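Catechol 1,2-dioxygenase (Acinetobacter sp., PDB 1DMH) catalyses the iron(III)-dependent intradiol cleavage of catechol by dioxygen to cis,cis-muconate, the first step of the catechol branch of the beta-ketoadipate pathway. Local coordinates at residues 138-143 with 182-187; 239-244 with 284-289. All blocks are in the same frame, centred on the assembly; numbering follows the deposited sequence.

Contact 1: 138-143 with 182-187; sequences GTIFDA and IITDEN
Ile-140 and Thr-184 make the main apolar contact between strand 133-141 and the turn that follows strand 179-183. The two side chains cross at about a right angle, and Ile-140 CG1 lies 3.5 Å from Thr-184 CG2, a tight fit for two carbons. The first torsion of Thr-184 (chi1 55°) puts CG2 anti to the carbonyl carbon, turned to Ile-140. Val-153 of strand 152-157 touches both residues. A looser approach brings Thr-139 CG2 to 3.9 Å from the backbone O of Asn-187; the same methyl lies over the rim of one face of the Phe-141 ring.

Hydrogen bonds run within the segments or to their surroundings, none between the two. Asp-185 OD1 accepts from Asn-187 N at 2.9 Å, closing an Asx turn; the N-H comes from above the carboxylate plane, 44° out of it. The same oxygen is hydrogen-bonded to Gln-189 N, where strand 189-195 begins. Thr-184 OG1 is hydrogen-bonded to Leu-148 O and Ala-151 N. Thr-184 is thus two-sided, its hydroxyl spent on the 148-151 loop, while the segments meet directly without a hydrogen bond, through one methyl-methylene contact and one looser methyl-to-carbonyl approach.

Contact 2: 239-244 with 284-289; sequences TQINVA and AEMVFD
The Phe-288 ring carries Ile-241 CG2 over the middle of one face, as in a CH-pi contact, though the modelled spacing is too short to be read closely. Ile-241 and Phe-288 run antiparallel alongside one another; the branch methyl CG2 covers the ring while CG1-CD1 continues toward Met-286. A fully extended second torsion (chi2 -179°) carries this arm out, bringing Ile-241 CD1 tip to tip with Met-286 CE at 3.9 Å. Met-286 is bent at its last torsion (chi3 72°), and its CE also comes within 4.3 Å of Val-243 CG2.

The sheet curls at strand 262-268, which pairs with both strands, so that 237-243 and 283-291 face each other across the apolar interior, in keeping with the beta-sandwich core of intradiol dioxygenases. The contact is made by side chains alone, with no hydrogen bond between the segments. Val-263 and Ala-265 of strand 262-268 touch Met-286, and Leu-134 of strand 133-141 also packs on it. Tyr-190 OH is hydrogen-bonded to Phe-288 O. The Ile-241 side chain is about 4 Å from that of Ile-225, a catechol-binding residue, and about 11 Å from the iron(III) ion.

Overall arrangement
From the N terminus the chain passes first through the helices that contribute to the dimer's helical zipper, then enters the dioxygenase domain. Contact 1 closes a loop of 38 residues, containing strand 152-157, between strand 133-141 and the end of strand 179-183. After strands 189-195 and 220-230, contact 2 opens at 239-244 and closes across 39 residues, which include strand 262-268 and helix 271-276. The loops follow in series, neither nesting nor crossing. Their centres are 16 Å apart, and they meet where strands 133-141 and 283-291 pair in parallel: Thr-139 N lies 2.8 Å from Asp-289 OD1, a probable hydrogen bond, and Phe-141 packs on Asp-289.

Contact 1: 138-143 with 182-187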
loop_
_atom_site.group_PDB
_atom_site.type_symbol
_atom_site.label_atom_id
_atom_site.label_comp_id
_atom_site.label_asym_id
_atom_site.label_seq_id
_atom_site.Cartn_x
_atom_site.Cartn_y
_atom_site.Cartn_z
ATOM N N GLY A 138 -18.193 33.186 -14.383
ATOM C CA GLY A 138 -18.593 33.620 -13.070
ATOM C C GLY A 138 -17.733 34.763 -12.611
ATOM O O GLY A 138 -16.910 35.275 -13.365
ATOM N N THR A 139 -17.933 35.157 -11.364
ATOM C CA THR A 139 -17.179 36.249 -10.779
ATOM C C THR A 139 -16.494 35.730 -9.525
ATOM O O THR A 139 -17.036 34.871 -8.832
ATOM C CB THR A 139 -18.120 37.421 -10.365
ATOM O OG1 THR A 139 -18.802 37.932 -11.522
ATOM C CG2 THR A 139 -17.313 38.548 -9.689
ATOM N N ILE A 140 -15.297 36.233 -9.245
ATOM C CA ILE A 140 -14.605 35.843 -8.026
ATOM C C ILE A 140 -14.754 37.013 -7.043
ATOM O O ILE A 140 -14.453 38.147 -7.391
ATOM C CB ILE A 140 -13.101 35.589 -8.271
ATOM C CG1 ILE A 140 -12.926 34.456 -9.286
ATOM C CG2 ILE A 140 -12.401 35.274 -6.933
ATOM C CD1 ILE A 140 -13.580 33.133 -8.858
ATOM N N PHE A 141 -15.223 36.740 -5.830
ATOM C CA PHE A 141 -15.386 37.775 -4.808
ATOM C C PHE A 141 -14.379 37.650 -3.674
ATOM O O PHE A 141 -14.091 36.536 -3.236
ATOM C CB PHE A 141 -16.781 37.714 -4.206
ATOM C CG PHE A 141 -17.872 38.000 -5.182
ATOM C CD1 PHE A 141 -18.198 39.315 -5.510
ATOM C CD2 PHE A 141 -18.592 36.968 -5.766
ATOM C CE1 PHE A 141 -19.231 39.599 -6.402
ATOM C CE2 PHE A 141 -19.637 37.241 -6.664
ATOM C CZ PHE A 141 -19.952 38.559 -6.977
ATOM N N ASP A 142 -13.850 38.782 -3.197
ATOM C CA ASP A 142 -12.909 38.752 -2.083
ATOM C C ASP A 142 -13.669 38.531 -0.787
ATOM O O ASP A 142 -14.903 38.391 -0.788
ATOM C CB ASP A 142 -12.067 40.036 -1.978
ATOM C CG ASP A 142 -12.895 41.300 -1.710
ATOM O OD1 ASP A 142 -13.993 41.244 -1.117
ATOM O OD2 ASP A 142 -12.399 42.382 -2.064
ATOM N N ALA A 143 -12.942 38.500 0.321
ATOM C CA ALA A 143 -13.582 38.255 1.595
ATOM C C ALA A 143 -14.641 39.300 1.966
ATOM O O ALA A 143 -15.477 39.041 2.836
ATOM C CB ALA A 143 -12.535 38.136 2.694
ATOM N N ILE A 182 -6.939 30.897 -15.404
ATOM C CA ILE A 182 -7.493 32.156 -15.864
ATOM C C ILE A 182 -7.343 33.228 -14.813
ATOM O O ILE A 182 -7.693 33.036 -13.656
ATOM C CB ILE A 182 -8.966 31.998 -16.256
ATOM C CG1 ILE A 182 -9.026 30.988 -17.391
ATOM C CG2 ILE A 182 -9.581 33.354 -16.677
ATOM C CD1 ILE A 182 -10.326 30.859 -17.942
ATOM N N ILE A 183 -6.771 34.350 -15.220
ATOM C CA ILE A 183 -6.585 35.477 -14.312
ATOM C C ILE A 183 -7.842 36.283 -14.474
ATOM O O ILE A 183 -8.192 36.651 -15.604
ATOM C CB ILE A 183 -5.407 36.367 -14.745
ATOM C CG1 ILE A 183 -4.142 35.520 -14.865
ATOM C CG2 ILE A 183 -5.282 37.553 -13.791
ATOM C CD1 ILE A 183 -3.809 34.713 -13.613
ATOM N N THR A 184 -8.533 36.552 -13.373
ATOM C CA THR A 184 -9.754 37.324 -13.479
ATOM C C THR A 184 -9.470 38.727 -14.046
ATOM O O THR A 184 -8.398 39.303 -13.833
ATOM C CB THR A 184 -10.496 37.398 -12.123
ATOM O OG1 THR A 184 -9.627 37.917 -11.115
ATOM C CG2 THR A 184 -10.964 35.995 -11.703
ATOM N N ASP A 185 -10.433 39.245 -14.800
ATOM C CA ASP A 185 -10.320 40.559 -15.431
ATOM C C ASP A 185 -10.731 41.695 -14.482
ATOM O O ASP A 185 -11.001 41.459 -13.296
ATOM C CB ASP A 185 -11.190 40.574 -16.693
ATOM C CG ASP A 185 -12.671 40.408 -16.384
ATOM O OD1 ASP A 185 -13.089 40.669 -15.234
ATOM O OD2 ASP A 185 -13.431 40.035 -17.304
ATOM N N GLU A 186 -10.792 42.914 -15.032
ATOM C CA GLU A 186 -11.143 44.157 -14.308
ATOM C C GLU A 186 -12.407 44.084 -13.480
ATOM O O GLU A 186 -12.618 44.896 -12.586
ATOM C CB GLU A 186 -11.315 45.325 -15.288
ATOM C CG GLU A 186 -10.200 45.482 -16.290
ATOM C CD GLU A 186 -10.147 44.320 -17.277
ATOM O OE1 GLU A 186 -11.148 44.137 -18.016
ATOM O OE2 GLU A 186 -9.116 43.595 -17.310
ATOM N N ASN A 187 -13.271 43.127 -13.787
ATOM C CA ASN A 187 -14.509 43.008 -13.048
ATOM C C ASN A 187 -14.526 41.733 -12.232
ATOM O O ASN A 187 -15.592 41.300 -11.786
ATOM C CB ASN A 187 -15.696 43.139 -13.995
ATOM C CG ASN A 187 -15.705 44.490 -14.686
ATOM O OD1 ASN A 187 -15.422 45.517 -14.064
ATOM N ND2 ASN A 187 -16.025 44.497 -15.973
#

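Contact 2: 239-244 with 284-289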
loop_
_atom_site.group_PDB
_atom_site.type_symbol
_atom_site.label_atom_id
_atom_site.label_comp_id
_atom_site.label_asym_id
_atom_site.label_seq_id
_atom_site.Cartn_x
_atom_site.Cartn_y
_atom_site.Cartn_z
ATOM N N THR A 239 -12.191 23.447 -4.660
ATOM C CA THR A 239 -13.579 23.047 -4.653
ATOM C C THR A 239 -13.941 22.465 -6.020
ATOM O O THR A 239 -13.070 22.230 -6.856
ATOM C CB THR A 239 -14.510 24.273 -4.284
ATOM O OG1 THR A 239 -15.836 23.801 -4.026
ATOM C CG2 THR A 239 -14.581 25.285 -5.423
ATOM N N GLN A 240 -15.216 22.187 -6.241
ATOM C CA GLN A 240 -15.608 21.674 -7.548
ATOM C C GLN A 240 -17.096 21.917 -7.685
ATOM O O GLN A 240 -17.765 22.237 -6.694
ATOM C CB GLN A 240 -15.348 20.176 -7.650
ATOM C CG GLN A 240 -16.485 19.380 -7.082
ATOM C CD GLN A 240 -16.319 17.868 -7.177
ATOM O OE1 GLN A 240 -17.312 17.129 -7.011
ATOM N NE2 GLN A 240 -15.093 17.395 -7.413
ATOM N N ILE A 241 -17.610 21.820 -8.905
ATOM C CA ILE A 241 -19.052 21.946 -9.087
ATOM C C ILE A 241 -19.548 20.682 -9.756
ATOM O O ILE A 241 -18.826 20.053 -10.522
ATOM C CB ILE A 241 -19.478 23.196 -9.900
ATOM C CG1 ILE A 241 -18.744 23.274 -11.237
ATOM C CG2 ILE A 241 -19.270 24.424 -9.037
ATOM C CD1 ILE A 241 -19.112 24.501 -12.087
ATOM N N ASN A 242 -20.769 20.309 -9.399
ATOM C CA ASN A 242 -21.447 19.125 -9.902
ATOM C C ASN A 242 -22.491 19.543 -10.908
ATOM O O ASN A 242 -23.233 20.500 -10.671
ATOM C CB ASN A 242 -22.164 18.417 -8.757
ATOM C CG ASN A 242 -21.239 17.677 -7.896
ATOM O OD1 ASN A 242 -20.775 16.612 -8.280
ATOM N ND2 ASN A 242 -20.909 18.236 -6.727
ATOM N N VAL A 243 -22.562 18.828 -12.020
ATOM C CA VAL A 243 -23.568 19.156 -13.025
ATOM C C VAL A 243 -24.910 18.618 -12.497
ATOM O O VAL A 243 -25.061 17.414 -12.232
ATOM C CB VAL A 243 -23.202 18.523 -14.399
ATOM C CG1 VAL A 243 -24.300 18.793 -15.409
ATOM C CG2 VAL A 243 -21.861 19.093 -14.886
ATOM N N ALA A 244 -25.874 19.513 -12.320
ATOM C CA ALA A 244 -27.174 19.093 -11.798
ATOM C C ALA A 244 -27.842 18.032 -12.699
ATOM O O ALA A 244 -27.693 18.034 -13.926
ATOM C CB ALA A 244 -28.102 20.338 -11.604
ATOM N N ALA A 284 -24.400 24.566 -23.817
ATOM C CA ALA A 284 -24.859 24.619 -22.436
ATOM C C ALA A 284 -24.146 25.801 -21.737
ATOM O O ALA A 284 -23.015 26.174 -22.088
ATOM C CB ALA A 284 -24.527 23.311 -21.735
ATOM N N GLU A 285 -24.822 26.411 -20.770
ATOM C CA GLU A 285 -24.224 27.506 -20.015
ATOM C C GLU A 285 -24.344 27.253 -18.505
ATOM O O GLU A 285 -25.411 26.847 -18.013
ATOM C CB GLU A 285 -24.882 28.849 -20.359
ATOM C CG GLU A 285 -24.384 30.014 -19.504
ATOM C CD GLU A 285 -25.075 31.320 -19.833
ATOM O OE1 GLU A 285 -26.312 31.309 -20.025
ATOM O OE2 GLU A 285 -24.399 32.369 -19.878
ATOM N N MET A 286 -23.241 27.476 -17.790
ATOM C CA MET A 286 -23.190 27.337 -16.332
ATOM C C MET A 286 -22.534 28.600 -15.788
ATOM O O MET A 286 -21.542 29.078 -16.327
ATOM C CB MET A 286 -22.367 26.124 -15.895
ATOM C CG MET A 286 -22.929 24.775 -16.340
ATOM S SD MET A 286 -21.907 23.350 -15.861
ATOM C CE MET A 286 -22.203 23.297 -14.144
ATOM N N VAL A 287 -23.124 29.162 -14.742
ATOM C CA VAL A 287 -22.589 30.350 -14.103
ATOM C C VAL A 287 -22.203 29.886 -12.697
ATOM O O VAL A 287 -22.984 29.207 -12.041
ATOM C CB VAL A 287 -23.671 31.462 -13.976
ATOM C CG1 VAL A 287 -23.075 32.713 -13.338
ATOM C CG2 VAL A 287 -24.241 31.781 -15.329
ATOM N N PHE A 288 -21.004 30.207 -12.235
ATOM C CA PHE A 288 -20.634 29.810 -10.881
ATOM C C PHE A 288 -19.677 30.841 -10.320
ATOM O O PHE A 288 -18.583 31.027 -10.849
ATOM C CB PHE A 288 -19.968 28.429 -10.847
ATOM C CG PHE A 288 -19.718 27.925 -9.447
ATOM C CD1 PHE A 288 -20.783 27.731 -8.564
ATOM C CD2 PHE A 288 -18.426 27.696 -8.985
ATOM C CE1 PHE A 288 -20.567 27.323 -7.238
ATOM C CE2 PHE A 288 -18.207 27.289 -7.666
ATOM C CZ PHE A 288 -19.290 27.105 -6.797
ATOM N N ASP A 289 -20.121 31.540 -9.277
ATOM C CA ASP A 289 -19.295 32.556 -8.615
ATOM C C ASP A 289 -18.654 31.913 -7.407
ATOM O O ASP A 289 -19.248 31.027 -6.773
ATOM C CB ASP A 289 -20.113 33.741 -8.095
ATOM C CG ASP A 289 -20.883 34.447 -9.172
ATOM O OD1 ASP A 289 -20.437 34.467 -10.335
ATOM O OD2 ASP A 289 -21.927 35.016 -8.834
#